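Local coordinates for protein ATP-dependent DNA helicase (Mycobacterium smegmatis, PDB 5V9X) that probably couples ATP hydrolysis to 3'-to-5' movement along a single DNA strand, unwinding RNA:DNA hybrids ahead of it, at residues A[69-74]-A[409-414]; A[193-198]-A[385-390]; A[256-261]-A[445-450]. All blocks are in the same frame, centred on the assembly; numbering follows the deposited sequence.

Contact 1 (A[69-74]-A[409-414]); sequences APTGSG and GLQRVG. With ANP (phosphoaminophosphonic acid-adenylate ester), chain C.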
# COMPACT_ATOMS: atom_id res chain seq x y z
N ALA A 69 12.79 13.85 1.90
CA ALA A 69 13.88 13.78 2.87
C ALA A 69 13.65 12.57 3.76
O ALA A 69 12.51 12.14 3.93
CB ALA A 69 13.96 15.07 3.70
N PRO A 70 14.72 12.02 4.36
CA PRO A 70 14.56 10.82 5.20
C PRO A 70 13.68 11.03 6.42
O PRO A 70 13.18 12.13 6.67
CB PRO A 70 16.00 10.48 5.59
CG PRO A 70 16.77 11.74 5.39
CD PRO A 70 16.13 12.41 4.22
N THR A 71 13.50 9.97 7.22
CA THR A 71 12.53 10.00 8.31
C THR A 71 12.97 10.93 9.44
O THR A 71 12.12 11.47 10.16
CB THR A 71 12.28 8.59 8.84
OG1 THR A 71 13.53 7.94 9.08
CG2 THR A 71 11.47 7.78 7.83
N GLY A 72 14.27 11.12 9.62
CA GLY A 72 14.75 12.03 10.64
C GLY A 72 15.12 13.39 10.09
O GLY A 72 16.28 13.81 10.19
N SER A 73 14.15 14.09 9.49
CA SER A 73 14.41 15.37 8.85
C SER A 73 13.52 16.51 9.32
O SER A 73 13.82 17.66 9.01
CB SER A 73 14.27 15.24 7.32
OG SER A 73 15.07 14.18 6.82
N GLY A 74 12.45 16.23 10.06
CA GLY A 74 11.56 17.27 10.51
C GLY A 74 10.70 17.83 9.41
O GLY A 74 10.58 19.05 9.26
N GLY A 409 9.50 -1.03 4.08
CA GLY A 409 10.56 -1.40 5.00
C GLY A 409 11.35 -0.19 5.48
O GLY A 409 11.77 -0.13 6.64
N LEU A 410 11.58 0.78 4.59
CA LEU A 410 12.24 2.02 4.98
C LEU A 410 11.34 2.87 5.86
O LEU A 410 11.83 3.58 6.75
CB LEU A 410 12.67 2.80 3.74
CG LEU A 410 13.88 2.28 2.98
CD1 LEU A 410 14.02 2.99 1.65
CD2 LEU A 410 15.14 2.47 3.81
N GLN A 411 10.02 2.83 5.62
CA GLN A 411 9.10 3.60 6.45
C GLN A 411 8.91 2.95 7.82
O GLN A 411 8.87 3.64 8.84
CB GLN A 411 7.76 3.76 5.73
CG GLN A 411 7.82 4.67 4.52
CD GLN A 411 7.94 6.14 4.89
OE1 GLN A 411 8.02 6.50 6.07
NE2 GLN A 411 7.95 7.01 3.88
N ARG A 412 8.79 1.62 7.85
CA ARG A 412 8.57 0.91 9.11
C ARG A 412 9.79 1.04 10.03
O ARG A 412 9.67 1.46 11.18
CB ARG A 412 8.24 -0.56 8.83
CG ARG A 412 6.86 -0.76 8.23
CD ARG A 412 6.52 -2.23 8.05
NE ARG A 412 5.28 -2.41 7.31
CZ ARG A 412 4.72 -3.58 7.04
NH1 ARG A 412 5.30 -4.70 7.47
NH2 ARG A 412 3.59 -3.64 6.36
N VAL A 413 10.97 0.67 9.53
CA VAL A 413 12.18 0.78 10.33
C VAL A 413 12.43 2.22 10.74
O VAL A 413 13.02 2.49 11.80
CB VAL A 413 13.38 0.18 9.57
CG1 VAL A 413 14.69 0.41 10.33
CG2 VAL A 413 13.17 -1.31 9.33
N GLY A 414 11.96 3.18 9.94
CA GLY A 414 12.12 4.59 10.27
C GLY A 414 11.47 5.00 11.58
O GLY A 414 11.85 6.02 12.15
PG ANP C . 8.82 10.80 8.89
O1G ANP C . 8.88 9.40 9.40
O2G ANP C . 7.32 11.27 8.79
O3G ANP C . 9.49 10.87 7.45
PB ANP C . 9.59 13.39 9.47
O1B ANP C . 8.11 13.83 9.23
O2B ANP C . 10.38 13.58 8.23
N3B ANP C . 9.66 11.80 9.96
PA ANP C . 9.35 14.61 11.89
O1A ANP C . 8.48 13.49 12.34
O2A ANP C . 8.58 15.88 11.54
O3A ANP C . 10.20 14.26 10.60
O5' ANP C . 10.44 14.91 12.99
C5' ANP C . 11.37 13.95 13.58
C4' ANP C . 11.63 14.33 15.02
O4' ANP C . 12.61 15.39 15.09
C3' ANP C . 10.40 14.88 15.73
O3' ANP C . 10.53 14.66 17.13
C2' ANP C . 10.50 16.38 15.44
O2' ANP C . 9.57 17.18 16.19
C1' ANP C . 12.01 16.58 15.59
N9 ANP C . 12.59 17.71 14.85
C8 ANP C . 12.00 18.49 13.88
N7 ANP C . 12.79 19.42 13.40
C5 ANP C . 13.97 19.25 14.10
C6 ANP C . 15.21 19.92 14.05
N6 ANP C . 15.47 20.94 13.24
N1 ANP C . 16.19 19.50 14.89
C2 ANP C . 15.93 18.47 15.71
N3 ANP C . 14.81 17.77 15.84
C4 ANP C . 13.86 18.20 15.00
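T71 of the first RecA-like domain faces G414 and Q411 of the second, so that segment 69-74, part of what the sequence APTGSGKT marks as the P-loop (Walker A, helicase motif I), meets the C-terminal part of helix 406-413 and the residue after it, where the sequence QRVGRAGH is that of helicase motif VI. The backbones come within 5.8 Å at T71 CA and G414 CA. T71 buries the most surface, and its two branches divide the work. Its hydroxyl, tucked between its own backbone N and carbonyl carbon (chi1 49°), lies alongside the glycine, with OG1 3.8 Å from G414 CA. The bare CA of G414 lets the threonine, its methyl included, come in close. The methyl, CG2, points at the amide of Q411, 4.1 Å from OE1. It also rests 3.4 Å from ANP O1G, which places the threonine between the terminal phosphate and motif VI.

The CB of Q411 faces away from the P-loop, but a bend at chi2 (-73°) brings the amide back. There NE2 is bonded to T228 OG1, which leaves OE1 on the side of T71. No hydrogen bond joins the two segments, which meet by van der Waals contact of the threonine branches with G414 CA and the Q411 amide. R415, next in the chain, touches T71 and is hydrogen-bonded to ANP; K75 and T76, beyond the loop, also bond ANP. G74 N makes a weak hydrogen bond to ANP O3A. The turn is tied by S73 OG, which donates to P70 O at 2.8 Å, approaching from above the carbonyl plane.

Contact 2 (A[193-198]-A[385-390]); sequences VHAVAA and LELGID. With ANP (phosphoaminophosphonic acid-adenylate ester), chain C.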
# COMPACT_ATOMS: atom_id res chain seq x y z
N VAL A 193 2.69 11.21 0.89
CA VAL A 193 1.98 11.26 -0.39
C VAL A 193 2.27 10.04 -1.25
O VAL A 193 1.47 9.70 -2.13
CB VAL A 193 2.35 12.57 -1.12
CG1 VAL A 193 3.83 12.60 -1.45
CG2 VAL A 193 1.50 12.76 -2.36
N HIS A 194 3.38 9.34 -1.02
CA HIS A 194 3.69 8.14 -1.79
C HIS A 194 2.70 7.02 -1.50
O HIS A 194 2.50 6.15 -2.36
CB HIS A 194 5.10 7.66 -1.48
CG HIS A 194 5.21 6.98 -0.15
ND1 HIS A 194 5.15 7.67 1.04
CD2 HIS A 194 5.33 5.68 0.17
CE1 HIS A 194 5.25 6.82 2.04
NE2 HIS A 194 5.37 5.60 1.54
N ALA A 195 2.09 7.01 -0.32
CA ALA A 195 1.24 5.90 0.08
C ALA A 195 -0.08 5.84 -0.68
O ALA A 195 -0.76 4.81 -0.64
CB ALA A 195 0.96 5.97 1.59
N VAL A 196 -0.46 6.92 -1.37
CA VAL A 196 -1.70 6.95 -2.13
C VAL A 196 -1.49 7.30 -3.60
O VAL A 196 -2.43 7.16 -4.39
CB VAL A 196 -2.72 7.93 -1.51
CG1 VAL A 196 -3.08 7.50 -0.10
CG2 VAL A 196 -2.17 9.35 -1.52
N ALA A 197 -0.29 7.73 -3.99
CA ALA A 197 -0.08 8.28 -5.33
C ALA A 197 -0.45 7.28 -6.42
O ALA A 197 -1.03 7.66 -7.44
CB ALA A 197 1.37 8.73 -5.49
N ALA A 198 -0.15 6.00 -6.21
CA ALA A 198 -0.32 4.98 -7.24
C ALA A 198 -1.57 4.13 -7.04
O ALA A 198 -1.65 3.02 -7.58
CB ALA A 198 0.92 4.09 -7.31
N LEU A 385 0.75 1.58 11.93
CA LEU A 385 1.80 2.40 12.50
C LEU A 385 3.01 2.51 11.57
O LEU A 385 4.12 2.79 12.03
CB LEU A 385 2.24 1.85 13.86
CG LEU A 385 1.18 1.68 14.94
CD1 LEU A 385 1.84 1.25 16.25
CD2 LEU A 385 0.39 2.95 15.13
N GLU A 386 2.81 2.29 10.27
CA GLU A 386 3.93 2.25 9.34
C GLU A 386 4.53 3.63 9.10
O GLU A 386 5.74 3.75 8.87
CB GLU A 386 3.50 1.63 8.01
CG GLU A 386 4.53 1.73 6.89
CD GLU A 386 4.11 1.03 5.62
OE1 GLU A 386 3.45 -0.03 5.71
OE2 GLU A 386 4.44 1.53 4.52
N LEU A 387 3.72 4.68 9.18
CA LEU A 387 4.10 5.98 8.66
C LEU A 387 4.03 7.07 9.73
O LEU A 387 3.15 7.05 10.59
CB LEU A 387 3.19 6.37 7.49
CG LEU A 387 3.17 5.39 6.32
CD1 LEU A 387 1.93 5.60 5.46
CD2 LEU A 387 4.43 5.54 5.49
N GLY A 388 4.98 8.00 9.65
CA GLY A 388 4.83 9.30 10.27
C GLY A 388 5.01 9.43 11.77
O GLY A 388 5.58 10.43 12.22
N ILE A 389 4.53 8.45 12.54
CA ILE A 389 4.50 8.59 13.99
C ILE A 389 5.90 8.89 14.52
O ILE A 389 6.91 8.41 13.98
CB ILE A 389 3.92 7.33 14.66
CG1 ILE A 389 4.77 6.10 14.32
CG2 ILE A 389 2.47 7.14 14.26
CD1 ILE A 389 4.44 4.89 15.16
N ASP A 390 5.96 9.69 15.58
CA ASP A 390 7.22 10.16 16.16
C ASP A 390 7.26 9.72 17.63
O ASP A 390 7.01 10.51 18.54
CB ASP A 390 7.34 11.67 16.01
CG ASP A 390 8.56 12.22 16.72
OD1 ASP A 390 9.68 11.73 16.45
OD2 ASP A 390 8.40 13.15 17.54
PG ANP C . 8.82 10.80 8.89
O1G ANP C . 8.88 9.40 9.40
O2G ANP C . 7.32 11.27 8.79
O3G ANP C . 9.49 10.87 7.45
PB ANP C . 9.59 13.39 9.47
O1B ANP C . 8.11 13.83 9.23
O2B ANP C . 10.38 13.58 8.23
N3B ANP C . 9.66 11.80 9.96
PA ANP C . 9.35 14.61 11.89
O1A ANP C . 8.48 13.49 12.34
O2A ANP C . 8.58 15.88 11.54
O3A ANP C . 10.20 14.26 10.60
O5' ANP C . 10.44 14.91 12.99
C5' ANP C . 11.37 13.95 13.58
C4' ANP C . 11.63 14.33 15.02
O4' ANP C . 12.61 15.39 15.09
C3' ANP C . 10.40 14.88 15.73
O3' ANP C . 10.53 14.66 17.13
C2' ANP C . 10.50 16.38 15.44
O2' ANP C . 9.57 17.18 16.19
C1' ANP C . 12.01 16.58 15.59
N9 ANP C . 12.59 17.71 14.85
C8 ANP C . 12.00 18.49 13.88
N7 ANP C . 12.79 19.42 13.40
C5 ANP C . 13.97 19.25 14.10
C6 ANP C . 15.21 19.92 14.05
N6 ANP C . 15.47 20.94 13.24
N1 ANP C . 16.19 19.50 14.89
C2 ANP C . 15.93 18.47 15.71
N3 ANP C . 14.81 17.77 15.84
C4 ANP C . 13.86 18.20 15.00
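H194 and A195 meet L387 through the two methyls of the leucine. L387 CD1 rests on A195 CB at 4.0 Å, while CD2 reaches the imidazole of H194. This second methyl comes at the ring edge, near its plane, 3.8 Å from H194 CE1 and slightly farther from NE2, so the leucine does not stack on a face. The ring gets there because H194 CG sits between the backbone N and carbonyl carbon (chi1 76°), turning the imidazole toward the leucine although its CB points neither to nor from it. The backbones stay well apart, with A195 CA and L387 CA 9.0 Å from each other, and side-chain ends alone bridge the gap. L387 also packs on L106, Q411 and E192, the residue just before V193.

No hydrogen bond crosses between the segments; the polar bonds of loop 385-390 include one within it and one to the nucleotide. I389 N donates to L387 O at 2.8 Å, closing what is close to a classic gamma-turn at G388, whose positive phi suits a glycine. The turn carries G388 CA to 3.5 Å from ANP O2G. Two residues on, D390 receives a hydrogen bond from the ribose, ANP O3' to OD2 at 2.6 Å, and H418 ND1 is bonded to OD1, which helps fix the carboxylate.

The sequence DEVH ending at H194 is that of helicase motif II, and the glycine-containing loop 385-390 corresponds to motif V; their meeting is characteristic of the interdomain cleft of superfamily 2 helicases.

Contact 3 (A[256-261]-A[445-450]); sequences FDLSVQ and RMQTGD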
# COMPACT_ATOMS: atom_id res chain seq x y z
N PHE A 256 20.88 3.38 8.71
CA PHE A 256 20.12 2.24 9.19
C PHE A 256 21.06 1.17 9.73
O PHE A 256 22.15 0.97 9.19
CB PHE A 256 19.25 1.64 8.07
CG PHE A 256 18.11 2.52 7.66
CD1 PHE A 256 18.26 3.46 6.65
CD2 PHE A 256 16.87 2.41 8.27
CE1 PHE A 256 17.21 4.26 6.26
CE2 PHE A 256 15.81 3.21 7.89
CZ PHE A 256 15.99 4.14 6.88
N ASP A 257 20.64 0.50 10.80
CA ASP A 257 21.37 -0.63 11.37
C ASP A 257 20.49 -1.86 11.18
O ASP A 257 19.78 -2.30 12.10
CB ASP A 257 21.70 -0.38 12.84
CG ASP A 257 22.52 -1.50 13.45
OD1 ASP A 257 23.10 -2.30 12.68
OD2 ASP A 257 22.59 -1.58 14.69
N LEU A 258 20.53 -2.42 9.98
CA LEU A 258 19.65 -3.51 9.59
C LEU A 258 20.29 -4.86 9.90
O LEU A 258 21.51 -4.99 10.06
CB LEU A 258 19.30 -3.42 8.11
CG LEU A 258 18.66 -2.10 7.68
CD1 LEU A 258 18.38 -2.11 6.18
CD2 LEU A 258 17.39 -1.83 8.46
N SER A 259 19.44 -5.89 9.98
CA SER A 259 19.88 -7.21 10.39
C SER A 259 18.82 -8.23 10.00
O SER A 259 17.62 -7.97 10.12
CB SER A 259 20.12 -7.25 11.91
OG SER A 259 20.28 -8.58 12.37
N VAL A 260 19.27 -9.40 9.54
CA VAL A 260 18.40 -10.51 9.18
C VAL A 260 18.78 -11.68 10.08
O VAL A 260 19.83 -12.30 9.89
CB VAL A 260 18.51 -10.89 7.70
CG1 VAL A 260 17.66 -12.11 7.40
CG2 VAL A 260 18.11 -9.73 6.82
N GLN A 261 17.92 -11.99 11.05
CA GLN A 261 18.20 -13.00 12.06
C GLN A 261 17.37 -14.25 11.79
O GLN A 261 16.16 -14.17 11.59
CB GLN A 261 17.92 -12.45 13.46
CG GLN A 261 18.77 -11.24 13.82
CD GLN A 261 18.54 -10.73 15.23
OE1 GLN A 261 17.83 -11.36 16.02
NE2 GLN A 261 19.13 -9.59 15.56
N ARG A 445 18.18 -3.58 -0.82
CA ARG A 445 17.62 -2.41 -1.49
C ARG A 445 17.42 -1.24 -0.53
O ARG A 445 17.54 -0.08 -0.93
CB ARG A 445 16.30 -2.78 -2.16
CG ARG A 445 16.37 -3.98 -3.10
CD ARG A 445 16.69 -3.57 -4.53
NE ARG A 445 15.51 -3.09 -5.24
CZ ARG A 445 15.52 -2.65 -6.49
NH1 ARG A 445 16.65 -2.61 -7.17
NH2 ARG A 445 14.40 -2.23 -7.06
N MET A 446 17.11 -1.53 0.74
CA MET A 446 16.93 -0.46 1.72
C MET A 446 18.22 0.31 1.96
O MET A 446 18.21 1.54 2.10
CB MET A 446 16.42 -1.03 3.04
CG MET A 446 14.99 -1.53 3.02
SD MET A 446 14.63 -2.53 4.48
CE MET A 446 14.74 -1.30 5.77
N GLN A 447 19.35 -0.40 2.02
CA GLN A 447 20.63 0.26 2.26
C GLN A 447 21.03 1.15 1.09
O GLN A 447 21.69 2.17 1.29
CB GLN A 447 21.71 -0.78 2.54
CG GLN A 447 21.46 -1.59 3.81
CD GLN A 447 22.45 -2.73 3.99
OE1 GLN A 447 23.14 -3.12 3.05
NE2 GLN A 447 22.52 -3.27 5.20
N THR A 448 20.65 0.79 -0.13
CA THR A 448 20.93 1.59 -1.32
C THR A 448 19.76 2.47 -1.73
O THR A 448 19.89 3.25 -2.68
CB THR A 448 21.34 0.69 -2.49
OG1 THR A 448 20.25 -0.17 -2.83
CG2 THR A 448 22.55 -0.15 -2.12
N GLY A 449 18.62 2.37 -1.05
CA GLY A 449 17.48 3.22 -1.37
C GLY A 449 16.81 2.91 -2.69
O GLY A 449 16.23 3.81 -3.31
N ASP A 450 16.86 1.66 -3.14
CA ASP A 450 16.27 1.25 -4.41
C ASP A 450 14.81 0.88 -4.18
O ASP A 450 14.45 -0.28 -3.99
CB ASP A 450 17.05 0.10 -5.03
CG ASP A 450 18.33 0.55 -5.69
OD1 ASP A 450 18.27 1.44 -6.56
OD2 ASP A 450 19.41 0.01 -5.34
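R445 O receives two backbone N-H groups where the helix bearing M446 and Q447 ends beside L258: D450 N at 2.9 Å and, weakly, T448 N. With a second weak bond from G449 N to M446 O, this forms a Schellman motif, in which G449, with positive phi, is the C-prime residue that turns the chain out of the helix. A side-chain bond reinforces the turn, T448 OG1 donating to D450 OD2 at 2.7 Å from above the carboxylate plane. One face of the R445 guanidinium has D450 CB above it, offset toward the rim.

On the other side of this helix end lies strand 256-262, an inner strand of the parallel sheet of the second RecA-like domain, flanked by strands 424-429 and 657-659. Helix 433-448 packs on one face of that sheet, and L258 is the residue that meets its last turn. Both leucine methyls engage M446: CD1 and CD2 each lie 3.8 Å from M446 CE, so the terminal methyl of M446 lies against both branches of the leucine. CD1 also reaches back to M446 CB at 3.9 Å. The methionine runs extended through chi2 and then bends at chi3 (67°), which lays CE alongside both leucine methyls.

Q447 touches L258 from the neighbouring position on the helix, its CG 3.9 Å from L258 CD1. Its chain continues straight beyond CG (chi2 173°) and carries the amide past the leucine, where NE2 is bonded to K654 O just ahead of strand 657-659. V443, one turn earlier on the helix, packs on both L258 and V260.

Helix 406-413 joins all three contacts. Its Q411 meets contact 2 from the side away from T71: NE2 lies 3.3 Å from H194 CE1, and CD packs 3.6 Å from L387 CD2. R412 NE adds a long, weak ion pair with E386 OE1 at 3.4 Å. Toward contact 3 the same helix turns L410 and V413 onto F256, with L410 CD2 3.6 Å from F256 CZ. Contacts 1 and 2, with centres 10 Å apart, both reach ANP and line the cleft between the two RecA-like domains. Contact 3 lies away from the cleft, where helix 433-448 packs on the sheet of the second RecA-like domain; the side chain of M446 is about 13 Å from ANP.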